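Local coordinates for protein anti-sigma-I factor RsgI3 (Clostridium thermocellum, PDB 6QE7) that binds pectin through its extracellular tandem PA14 domains and probably holds the sigma factor SigI3 inactive until polysaccharide binding releases it, at residues T51-P56 with G102-I107; Y58-T63 with W124-Q129; V72-D77 with I107-Y112. One frame throughout, in Å; residues are numbered along the deposited sequence.

Contact 1 (T51-P56 with G102-I107); sequences TGKVEP and GKKYDI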
loop_
_atom_site.group_PDB
_atom_site.type_symbol
_atom_site.label_atom_id
_atom_site.label_comp_id
_atom_site.label_asym_id
_atom_site.label_seq_id
_atom_site.Cartn_x
_atom_site.Cartn_y
_atom_site.Cartn_z
ATOM N N THR A 51 8.915 -14.924 2.574
ATOM C CA THR A 51 10.312 -14.971 2.086
ATOM C C THR A 51 11.208 -15.844 2.976
ATOM O O THR A 51 10.973 -15.972 4.178
ATOM C CB THR A 51 10.914 -13.586 2.009
ATOM O OG1 THR A 51 11.001 -13.117 3.347
ATOM C CG2 THR A 51 10.150 -12.657 1.077
ATOM N N GLY A 52 12.135 -16.549 2.339
ATOM C CA GLY A 52 13.205 -17.288 3.003
ATOM C C GLY A 52 13.993 -18.030 1.962
ATOM O O GLY A 52 14.207 -17.447 0.838
ATOM N N LYS A 53 14.303 -19.278 2.288
ATOM C CA LYS A 53 15.093 -20.190 1.420
ATOM C C LYS A 53 14.409 -21.531 1.440
ATOM O O LYS A 53 13.853 -21.930 2.517
ATOM C CB LYS A 53 16.535 -20.230 1.929
ATOM C CG LYS A 53 17.277 -18.919 1.746
ATOM C CD LYS A 53 18.561 -18.898 2.538
ATOM C CE LYS A 53 19.476 -17.736 2.248
ATOM N NZ LYS A 53 19.458 -17.389 0.812
ATOM N N VAL A 54 14.342 -22.163 0.288
ATOM C CA VAL A 54 13.867 -23.552 0.129
ATOM C C VAL A 54 15.106 -24.419 -0.184
ATOM O O VAL A 54 16.075 -23.857 -0.786
ATOM C CB VAL A 54 12.763 -23.650 -0.921
ATOM C CG1 VAL A 54 13.224 -23.207 -2.306
ATOM C CG2 VAL A 54 12.166 -25.030 -1.005
ATOM N N GLU A 55 15.116 -25.679 0.311
ATOM C CA GLU A 55 16.238 -26.664 0.160
ATOM C C GLU A 55 15.708 -27.957 -0.429
ATOM O O GLU A 55 15.070 -28.760 0.238
ATOM C CB GLU A 55 16.957 -26.902 1.467
ATOM C CG GLU A 55 17.848 -28.132 1.464
ATOM C CD GLU A 55 18.835 -28.132 2.617
ATOM O OE1 GLU A 55 19.027 -27.035 3.221
ATOM O OE2 GLU A 55 19.409 -29.219 2.917
ATOM N N PRO A 56 15.847 -28.181 -1.744
ATOM C CA PRO A 56 15.348 -29.421 -2.303
ATOM C C PRO A 56 16.142 -30.617 -1.724
ATOM O O PRO A 56 17.279 -30.460 -1.228
ATOM C CB PRO A 56 15.581 -29.258 -3.811
ATOM C CG PRO A 56 16.733 -28.292 -3.868
ATOM C CD PRO A 56 16.555 -27.336 -2.724
ATOM N N GLY A 102 20.275 -30.133 -1.432
ATOM C CA GLY A 102 20.984 -29.589 -0.259
ATOM C C GLY A 102 21.390 -28.136 -0.373
ATOM O O GLY A 102 21.840 -27.558 0.646
ATOM N N LYS A 103 21.255 -27.547 -1.553
ATOM C CA LYS A 103 21.490 -26.094 -1.734
ATOM C C LYS A 103 20.235 -25.344 -1.259
ATOM O O LYS A 103 19.090 -25.871 -1.467
ATOM C CB LYS A 103 21.904 -25.852 -3.197
ATOM C CG LYS A 103 23.245 -26.469 -3.633
ATOM C CD LYS A 103 24.464 -25.939 -2.855
ATOM C CE LYS A 103 25.658 -26.872 -2.761
ATOM N NZ LYS A 103 25.506 -27.839 -1.645
ATOM N N LYS A 104 20.441 -24.224 -0.561
ATOM C CA LYS A 104 19.370 -23.280 -0.120
ATOM C C LYS A 104 19.168 -22.152 -1.164
ATOM O O LYS A 104 20.113 -21.368 -1.420
ATOM C CB LYS A 104 19.754 -22.647 1.212
ATOM C CG LYS A 104 19.581 -23.534 2.456
ATOM C CD LYS A 104 20.056 -22.827 3.710
ATOM C CE LYS A 104 20.175 -23.687 4.949
ATOM N NZ LYS A 104 20.150 -25.139 4.630
ATOM N N TYR A 105 17.969 -22.067 -1.729
ATOM C CA TYR A 105 17.619 -21.106 -2.809
ATOM C C TYR A 105 16.661 -20.053 -2.225
ATOM O O TYR A 105 15.722 -20.440 -1.474
ATOM C CB TYR A 105 17.042 -21.879 -3.998
ATOM C CG TYR A 105 17.980 -22.830 -4.711
ATOM C CD1 TYR A 105 18.911 -22.398 -5.653
ATOM C CD2 TYR A 105 17.922 -24.190 -4.470
ATOM C CE1 TYR A 105 19.762 -23.287 -6.312
ATOM C CE2 TYR A 105 18.750 -25.081 -5.124
ATOM C CZ TYR A 105 19.695 -24.650 -6.049
ATOM O OH TYR A 105 20.474 -25.605 -6.706
ATOM N N ASP A 106 16.834 -18.768 -2.546
ATOM C CA ASP A 106 15.803 -17.718 -2.260
ATOM C C ASP A 106 14.439 -18.168 -2.804
ATOM O O ASP A 106 14.334 -18.798 -3.842
ATOM C CB ASP A 106 16.146 -16.346 -2.826
ATOM C CG ASP A 106 17.339 -15.729 -2.144
ATOM O OD1 ASP A 106 17.658 -16.152 -1.029
ATOM O OD2 ASP A 106 17.937 -14.831 -2.731
ATOM N N ILE A 107 13.424 -18.010 -1.985
ATOM C CA ILE A 107 12.020 -18.174 -2.386
ATOM C C ILE A 107 11.223 -16.963 -1.855
ATOM O O ILE A 107 11.541 -16.394 -0.815
ATOM C CB ILE A 107 11.504 -19.543 -1.953
ATOM C CG1 ILE A 107 10.111 -19.769 -2.522
ATOM C CG2 ILE A 107 11.516 -19.657 -0.434
ATOM C CD1 ILE A 107 9.721 -21.215 -2.646
HETATM O O HOH W 1 15.547 -14.939 0.719
#

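Contact 2 (Y58-T63 with W124-Q129); sequences YSETYT and WSSKSQ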
loop_
_atom_site.group_PDB
_atom_site.type_symbol
_atom_site.label_atom_id
_atom_site.label_comp_id
_atom_site.label_asym_id
_atom_site.label_seq_id
_atom_site.Cartn_x
_atom_site.Cartn_y
_atom_site.Cartn_z
ATOM N N TYR A 58 16.598 -33.504 -3.620
ATOM C CA TYR A 58 17.160 -34.151 -4.835
ATOM C C TYR A 58 17.700 -33.128 -5.856
ATOM O O TYR A 58 17.176 -31.993 -5.914
ATOM C CB TYR A 58 16.048 -34.980 -5.439
ATOM C CG TYR A 58 15.292 -35.843 -4.456
ATOM C CD1 TYR A 58 15.899 -36.873 -3.751
ATOM C CD2 TYR A 58 13.934 -35.648 -4.262
ATOM C CE1 TYR A 58 15.177 -37.665 -2.868
ATOM C CE2 TYR A 58 13.194 -36.455 -3.417
ATOM C CZ TYR A 58 13.821 -37.468 -2.714
ATOM O OH TYR A 58 13.045 -38.211 -1.869
ATOM N N SER A 59 18.764 -33.455 -6.619
ATOM C CA SER A 59 19.234 -32.642 -7.789
ATOM C C SER A 59 18.358 -33.031 -8.990
ATOM O O SER A 59 18.634 -34.071 -9.605
ATOM C CB SER A 59 20.679 -32.837 -8.106
ATOM O OG SER A 59 21.484 -32.372 -7.037
ATOM N N GLU A 60 17.283 -32.291 -9.273
ATOM C CA GLU A 60 16.260 -32.706 -10.281
ATOM C C GLU A 60 15.518 -31.497 -10.864
ATOM O O GLU A 60 15.729 -30.354 -10.402
ATOM C CB GLU A 60 15.211 -33.665 -9.701
ATOM C CG GLU A 60 15.838 -34.803 -8.937
ATOM C CD GLU A 60 14.944 -35.965 -8.577
ATOM O OE1 GLU A 60 13.676 -35.935 -8.775
ATOM O OE2 GLU A 60 15.549 -36.949 -8.143
ATOM N N THR A 61 14.653 -31.788 -11.822
ATOM C CA THR A 61 13.682 -30.832 -12.372
ATOM C C THR A 61 12.522 -30.726 -11.366
ATOM O O THR A 61 11.558 -31.577 -11.387
ATOM C CB THR A 61 13.360 -31.186 -13.834
ATOM O OG1 THR A 61 14.586 -30.998 -14.569
ATOM C CG2 THR A 61 12.269 -30.307 -14.412
ATOM N N TYR A 62 12.511 -29.645 -10.592
ATOM C CA TYR A 62 11.355 -29.418 -9.691
ATOM C C TYR A 62 10.264 -28.703 -10.454
ATOM O O TYR A 62 10.535 -27.845 -11.307
ATOM C CB TYR A 62 11.767 -28.679 -8.429
ATOM C CG TYR A 62 12.398 -29.565 -7.392
ATOM C CD1 TYR A 62 13.771 -29.778 -7.366
ATOM C CD2 TYR A 62 11.605 -30.210 -6.449
ATOM C CE1 TYR A 62 14.341 -30.586 -6.397
ATOM C CE2 TYR A 62 12.157 -31.054 -5.509
ATOM C CZ TYR A 62 13.529 -31.215 -5.464
ATOM O OH TYR A 62 14.068 -32.023 -4.515
ATOM N N THR A 63 9.032 -29.084 -10.160
ATOM C CA THR A 63 7.812 -28.309 -10.455
ATOM C C THR A 63 7.397 -27.657 -9.130
ATOM O O THR A 63 7.301 -28.397 -8.126
ATOM C CB THR A 63 6.751 -29.189 -11.125
ATOM O OG1 THR A 63 7.355 -29.799 -12.270
ATOM C CG2 THR A 63 5.474 -28.444 -11.496
ATOM N N TRP A 124 5.360 -28.741 -4.352
ATOM C CA TRP A 124 6.466 -29.072 -5.263
ATOM C C TRP A 124 6.406 -30.569 -5.585
ATOM O O TRP A 124 5.813 -31.292 -4.842
ATOM C CB TRP A 124 7.842 -28.694 -4.726
ATOM C CG TRP A 124 8.345 -29.456 -3.555
ATOM C CD1 TRP A 124 7.671 -30.387 -2.815
ATOM C CD2 TRP A 124 9.574 -29.203 -2.878
ATOM N NE1 TRP A 124 8.409 -30.722 -1.721
ATOM C CE2 TRP A 124 9.602 -30.054 -1.762
ATOM C CE3 TRP A 124 10.683 -28.419 -3.148
ATOM C CZ2 TRP A 124 10.694 -30.131 -0.919
ATOM C CZ3 TRP A 124 11.769 -28.489 -2.306
ATOM C CH2 TRP A 124 11.761 -29.328 -1.190
ATOM N N SER A 125 7.040 -30.954 -6.671
ATOM C CA SER A 125 7.127 -32.318 -7.217
ATOM C C SER A 125 8.435 -32.398 -7.995
ATOM O O SER A 125 9.024 -31.306 -8.318
ATOM C CB SER A 125 5.906 -32.661 -8.035
ATOM O OG SER A 125 5.952 -32.056 -9.310
ATOM N N SER A 126 8.936 -33.632 -8.181
ATOM C CA SER A 126 10.071 -34.001 -9.081
ATOM C C SER A 126 10.052 -35.511 -9.373
ATOM O O SER A 126 9.023 -36.205 -9.020
ATOM C CB SER A 126 11.435 -33.550 -8.545
ATOM O OG SER A 126 11.710 -34.024 -7.260
ATOM N N LYS A 127 11.106 -36.007 -10.021
ATOM C CA LYS A 127 11.140 -37.422 -10.426
ATOM C C LYS A 127 10.881 -38.228 -9.150
ATOM O O LYS A 127 9.905 -38.942 -9.147
ATOM C CB LYS A 127 12.472 -37.750 -11.080
ATOM C CG LYS A 127 12.395 -39.038 -11.874
ATOM C CD LYS A 127 13.605 -39.265 -12.748
ATOM C CE LYS A 127 14.903 -39.217 -11.973
ATOM N NZ LYS A 127 16.000 -38.793 -12.860
ATOM N N SER A 128 11.713 -38.025 -8.118
ATOM C CA SER A 128 11.704 -38.652 -6.761
ATOM C C SER A 128 10.823 -37.936 -5.695
ATOM O O SER A 128 10.520 -38.562 -4.654
ATOM C CB SER A 128 13.105 -38.722 -6.246
ATOM O OG SER A 128 13.993 -38.751 -7.322
ATOM N N GLN A 129 10.434 -36.672 -5.854
ATOM C CA GLN A 129 9.558 -36.011 -4.838
ATOM C C GLN A 129 8.109 -36.110 -5.271
ATOM O O GLN A 129 7.671 -35.422 -6.222
ATOM C CB GLN A 129 9.944 -34.572 -4.601
ATOM C CG GLN A 129 9.030 -33.914 -3.594
ATOM C CD GLN A 129 9.268 -34.483 -2.230
ATOM O OE1 GLN A 129 10.357 -34.370 -1.672
ATOM N NE2 GLN A 129 8.228 -35.105 -1.700
HETATM O O HOH W 2 17.385 -38.117 -10.431
HETATM O O HOH W 3 12.451 -32.125 -2.371
#

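Contact 3 (V72-D77 with I107-Y112); sequences VRLWVD and IKMEYY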
loop_
_atom_site.group_PDB
_atom_site.type_symbol
_atom_site.label_atom_id
_atom_site.label_comp_id
_atom_site.label_asym_id
_atom_site.label_seq_id
_atom_site.Cartn_x
_atom_site.Cartn_y
_atom_site.Cartn_z
ATOM N N VAL A 72 -1.141 -14.470 -7.270
ATOM C CA VAL A 72 0.149 -14.941 -6.709
ATOM C C VAL A 72 1.282 -14.484 -7.599
ATOM O O VAL A 72 1.133 -14.484 -8.799
ATOM C CB VAL A 72 0.086 -16.463 -6.551
ATOM C CG1 VAL A 72 -0.208 -17.108 -7.895
ATOM C CG2 VAL A 72 1.351 -17.077 -5.884
ATOM N N ARG A 73 2.447 -14.380 -7.028
ATOM C CA ARG A 73 3.697 -14.384 -7.784
ATOM C C ARG A 73 4.704 -15.241 -7.034
ATOM O O ARG A 73 4.792 -15.092 -5.784
ATOM C CB ARG A 73 4.224 -12.945 -7.915
ATOM C CG ARG A 73 3.405 -12.012 -8.791
ATOM C CD ARG A 73 4.253 -10.766 -9.085
ATOM N NE ARG A 73 3.623 -10.130 -10.229
ATOM C CZ ARG A 73 2.827 -9.085 -10.173
ATOM N NH1 ARG A 73 2.584 -8.414 -9.025
ATOM N NH2 ARG A 73 2.384 -8.663 -11.334
ATOM N N LEU A 74 5.413 -16.123 -7.744
ATOM C CA LEU A 74 6.438 -16.981 -7.092
ATOM C C LEU A 74 7.769 -16.779 -7.747
ATOM O O LEU A 74 7.851 -17.029 -8.969
ATOM C CB LEU A 74 6.062 -18.471 -7.205
ATOM C CG LEU A 74 6.983 -19.439 -6.458
ATOM C CD1 LEU A 74 7.070 -19.091 -4.998
ATOM C CD2 LEU A 74 6.510 -20.884 -6.623
ATOM N N TRP A 75 8.764 -16.434 -6.930
ATOM C CA TRP A 75 10.193 -16.408 -7.305
ATOM C C TRP A 75 10.892 -17.543 -6.590
ATOM O O TRP A 75 10.741 -17.662 -5.334
ATOM C CB TRP A 75 10.921 -15.085 -6.997
ATOM C CG TRP A 75 10.407 -13.876 -7.682
ATOM C CD1 TRP A 75 10.975 -13.245 -8.730
ATOM C CD2 TRP A 75 9.290 -13.062 -7.301
ATOM N NE1 TRP A 75 10.241 -12.151 -9.068
ATOM C CE2 TRP A 75 9.239 -11.974 -8.182
ATOM C CE3 TRP A 75 8.288 -13.173 -6.339
ATOM C CZ2 TRP A 75 8.272 -10.971 -8.120
ATOM C CZ3 TRP A 75 7.342 -12.176 -6.266
ATOM C CH2 TRP A 75 7.316 -11.102 -7.157
ATOM N N VAL A 76 11.673 -18.305 -7.346
ATOM C CA VAL A 76 12.689 -19.249 -6.787
ATOM C C VAL A 76 14.045 -18.923 -7.441
ATOM O O VAL A 76 14.108 -18.779 -8.654
ATOM C CB VAL A 76 12.260 -20.707 -7.014
ATOM C CG1 VAL A 76 13.334 -21.692 -6.525
ATOM C CG2 VAL A 76 10.909 -21.030 -6.410
ATOM N N ASP A 77 15.068 -18.693 -6.644
ATOM C CA ASP A 77 16.451 -18.476 -7.156
ATOM C C ASP A 77 16.448 -17.213 -7.994
ATOM O O ASP A 77 17.290 -17.130 -8.909
ATOM C CB ASP A 77 16.926 -19.667 -7.997
ATOM C CG ASP A 77 18.428 -19.646 -8.156
ATOM O OD1 ASP A 77 19.120 -19.049 -7.246
ATOM O OD2 ASP A 77 18.881 -20.189 -9.167
ATOM N N ILE A 107 13.424 -18.010 -1.985
ATOM C CA ILE A 107 12.020 -18.174 -2.386
ATOM C C ILE A 107 11.223 -16.963 -1.855
ATOM O O ILE A 107 11.541 -16.394 -0.815
ATOM C CB ILE A 107 11.504 -19.543 -1.953
ATOM C CG1 ILE A 107 10.111 -19.769 -2.522
ATOM C CG2 ILE A 107 11.516 -19.657 -0.434
ATOM C CD1 ILE A 107 9.721 -21.215 -2.646
ATOM N N LYS A 108 10.362 -16.427 -2.713
ATOM C CA LYS A 108 9.455 -15.355 -2.342
ATOM C C LYS A 108 8.136 -15.654 -3.017
ATOM O O LYS A 108 8.104 -15.907 -4.216
ATOM C CB LYS A 108 9.993 -13.999 -2.786
ATOM C CG LYS A 108 8.945 -12.889 -2.665
ATOM C CD LYS A 108 9.570 -11.529 -2.823
ATOM C CE LYS A 108 10.304 -11.366 -4.162
ATOM N NZ LYS A 108 10.786 -9.973 -4.313
ATOM N N MET A 109 7.089 -15.706 -2.214
ATOM C CA MET A 109 5.748 -15.890 -2.715
ATOM C C MET A 109 4.928 -14.714 -2.210
ATOM O O MET A 109 4.874 -14.513 -1.001
ATOM C CB MET A 109 5.178 -17.227 -2.246
ATOM C CG MET A 109 3.751 -17.374 -2.624
ATOM S SD MET A 109 3.209 -19.121 -2.410
ATOM C CE MET A 109 1.436 -18.988 -2.647
ATOM N N GLU A 110 4.333 -13.982 -3.161
ATOM C CA GLU A 110 3.416 -12.841 -2.909
ATOM C C GLU A 110 2.036 -13.333 -3.248
ATOM O O GLU A 110 1.891 -14.101 -4.200
ATOM C CB GLU A 110 3.839 -11.608 -3.726
ATOM C CG GLU A 110 5.107 -11.013 -3.149
ATOM C CD GLU A 110 5.645 -9.776 -3.864
ATOM O OE1 GLU A 110 5.120 -9.432 -4.882
ATOM O OE2 GLU A 110 6.516 -9.148 -3.315
ATOM N N TYR A 111 1.081 -12.963 -2.407
ATOM C CA TYR A 111 -0.292 -13.466 -2.467
ATOM C C TYR A 111 -1.207 -12.289 -2.199
ATOM O O TYR A 111 -0.832 -11.474 -1.321
ATOM C CB TYR A 111 -0.437 -14.572 -1.395
ATOM C CG TYR A 111 -1.880 -14.784 -1.046
ATOM C CD1 TYR A 111 -2.703 -15.518 -1.872
ATOM C CD2 TYR A 111 -2.444 -14.114 0.013
ATOM C CE1 TYR A 111 -4.055 -15.632 -1.642
ATOM C CE2 TYR A 111 -3.790 -14.226 0.267
ATOM C CZ TYR A 111 -4.592 -14.968 -0.564
ATOM O OH TYR A 111 -5.905 -15.072 -0.282
ATOM N N TYR A 112 -2.424 -12.272 -2.758
ATOM C CA TYR A 112 -3.435 -11.349 -2.225
ATOM C C TYR A 112 -4.813 -11.987 -2.401
ATOM O O TYR A 112 -5.029 -12.910 -3.187
ATOM C CB TYR A 112 -3.351 -9.995 -2.923
ATOM C CG TYR A 112 -4.043 -9.951 -4.263
ATOM C CD1 TYR A 112 -3.417 -10.361 -5.424
ATOM C CD2 TYR A 112 -5.333 -9.446 -4.385
ATOM C CE1 TYR A 112 -4.054 -10.297 -6.667
ATOM C CE2 TYR A 112 -5.967 -9.325 -5.620
ATOM C CZ TYR A 112 -5.327 -9.741 -6.782
ATOM O OH TYR A 112 -6.007 -9.716 -7.958
#

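Contact 1 (T51-P56 with G102-I107)
Gly52 and Val54 pair antiparallel with Ile107 and Tyr105 in one sheet of the first PA14 beta-sandwich, each pair through two backbone hydrogen bonds. Between them Lys53 faces Asp106 in a non-hydrogen-bonded pair, their CA atoms 4.5 Å apart. The chain turns a corner at Gly52, where the strand ending at Thr51 gives way to the short strand 53-54. Past the strand one more backbone bond, Gly102 N to Pro56 O, joins the two loops.

Val54 and Ile107 point to the interior, and Val54 CG1 meets Ile107 CD1 at 4.0 Å. Trp124 and Leu122 of the other sheet pack on them. Pro56 meets the edge of the Tyr105 ring, the two side chains crossing at about a right angle: Pro56 CD lies in the ring plane, 3.8 Å from Tyr105 CD2. The Tyr105 hydroxyl is bonded to the backbone of Glu100.

Two salt bridges line the outer face. Lys53 and Asp106 lie side by side, and Lys53 NZ meets Asp106 OD1 at 2.9 Å. Glu55 has CG anti to its backbone N (chi1 165°) and an extended chain that reaches across to Lys104. The ammonium of Lys104 also has a cation-pi partner in Tyr140. Lys104 NZ meets Glu55 OE1 almost head-on, 2.6 Å away.

Contact 2 (Y58-T63 with W124-Q129)
An antiparallel strand pair of the PA14 beta-sandwich ends here in a turn with an ST motif, and Glu60 ties that turn to the neighbouring strand. Thr63 and Ser125 form the last regular hydrogen-bonded pair. Beyond it the 126-129 turn bends round the Glu60 carboxylate. Ser128 N and Ser128 OG take one oxygen each, both on syn lone pairs: Ser128 N to Glu60 OE1 at 2.9 Å, nearly straight at 171°, and Ser128 OG to Glu60 OE2 at 2.5 Å. Ser126 OG adds a bond to OE1 from above the carboxylate plane. The same Ser126 OG accepts from Gln129 N, which closes the ST motif.

Two serines make CH-pi contacts with aromatic faces. Ser128 CB sits over the centre of the Tyr58 ring, 3.7 Å from its centroid. Ser126 CB lies over a face of Tyr62, nearer the rim. Tyr62 runs alongside Trp124, and Tyr62 CE2 lies 3.8 Å from Trp124 CE3. Their planes are 28° apart, and the rings barely overlap. A water joins Tyr62 OH to Gln129 OE1, which also binds Arg57.

With three protein donors and a water on its two oxygens, the Glu60 carboxylate is held in its rotation and probably stays ionised.

Contact 3 (V72-D77 with I107-Y112)
Trp75 and Lys108 lie side by side on one face of a sheet of the first PA14 domain and point the same way. Lys108 CG is anti to its backbone N (chi1 168°), and the chain bends at chi3, which carries its end over the indole. Lys108 CE sits 3.5 Å above the Trp75 ring plane, toward the rim. Lys108 NZ stands almost on the normal of the Trp75 six-membered ring, 4.4 Å from its centroid, a cation-pi contact. Glu110 crosses the same indole obliquely. Glu110 OE1 comes to the ring edge, 3.6 Å from Trp75 CH2, with the carboxylate plane turned 78° from the ring. Glu110 OE2 is held by a salt bridge to Arg49.

The opposite face looks into the sandwich. Leu74 turns CD1 toward the other strand, 3.8 Å from Met109 CB. Met109 is extended, and Met109 CE touches Val72 CG2 at 3.8 Å. Val76 and Ile107 run alongside each other. Leu122 of the facing sheet packs on Leu74, Ile107 and Met109. Four backbone hydrogen bonds, at Arg73-Glu110 and Trp75-Lys108, join the antiparallel strands.

The inner face is aliphatic core. Outside, the ammonium over the indole and the carboxylate at its edge would together favour one orientation of the Trp75 ring.

All three contacts lie in the first PA14 domain. From the N terminus the chain runs through 51-56, 58-63 and 72-77, then returns through 102-107, 107-112 and 124-129. Contact 1 closes a loop of 45 residues, and contact 2 a longer one that contains all of contact 3. Contact 1 crosses both of the others. Contacts 1 and 3 share Ile107 and place strands 53-54 and 72-76 beside strand 105-113 in one sheet, with Asp106 O probably hydrogen-bonded to Asp77 N. Contact 2 belongs to the facing sheet. It meets contact 1 where Trp124 packs on Val54 and Pro56, and stays about 7 Å from contact 3 at the nearest atoms.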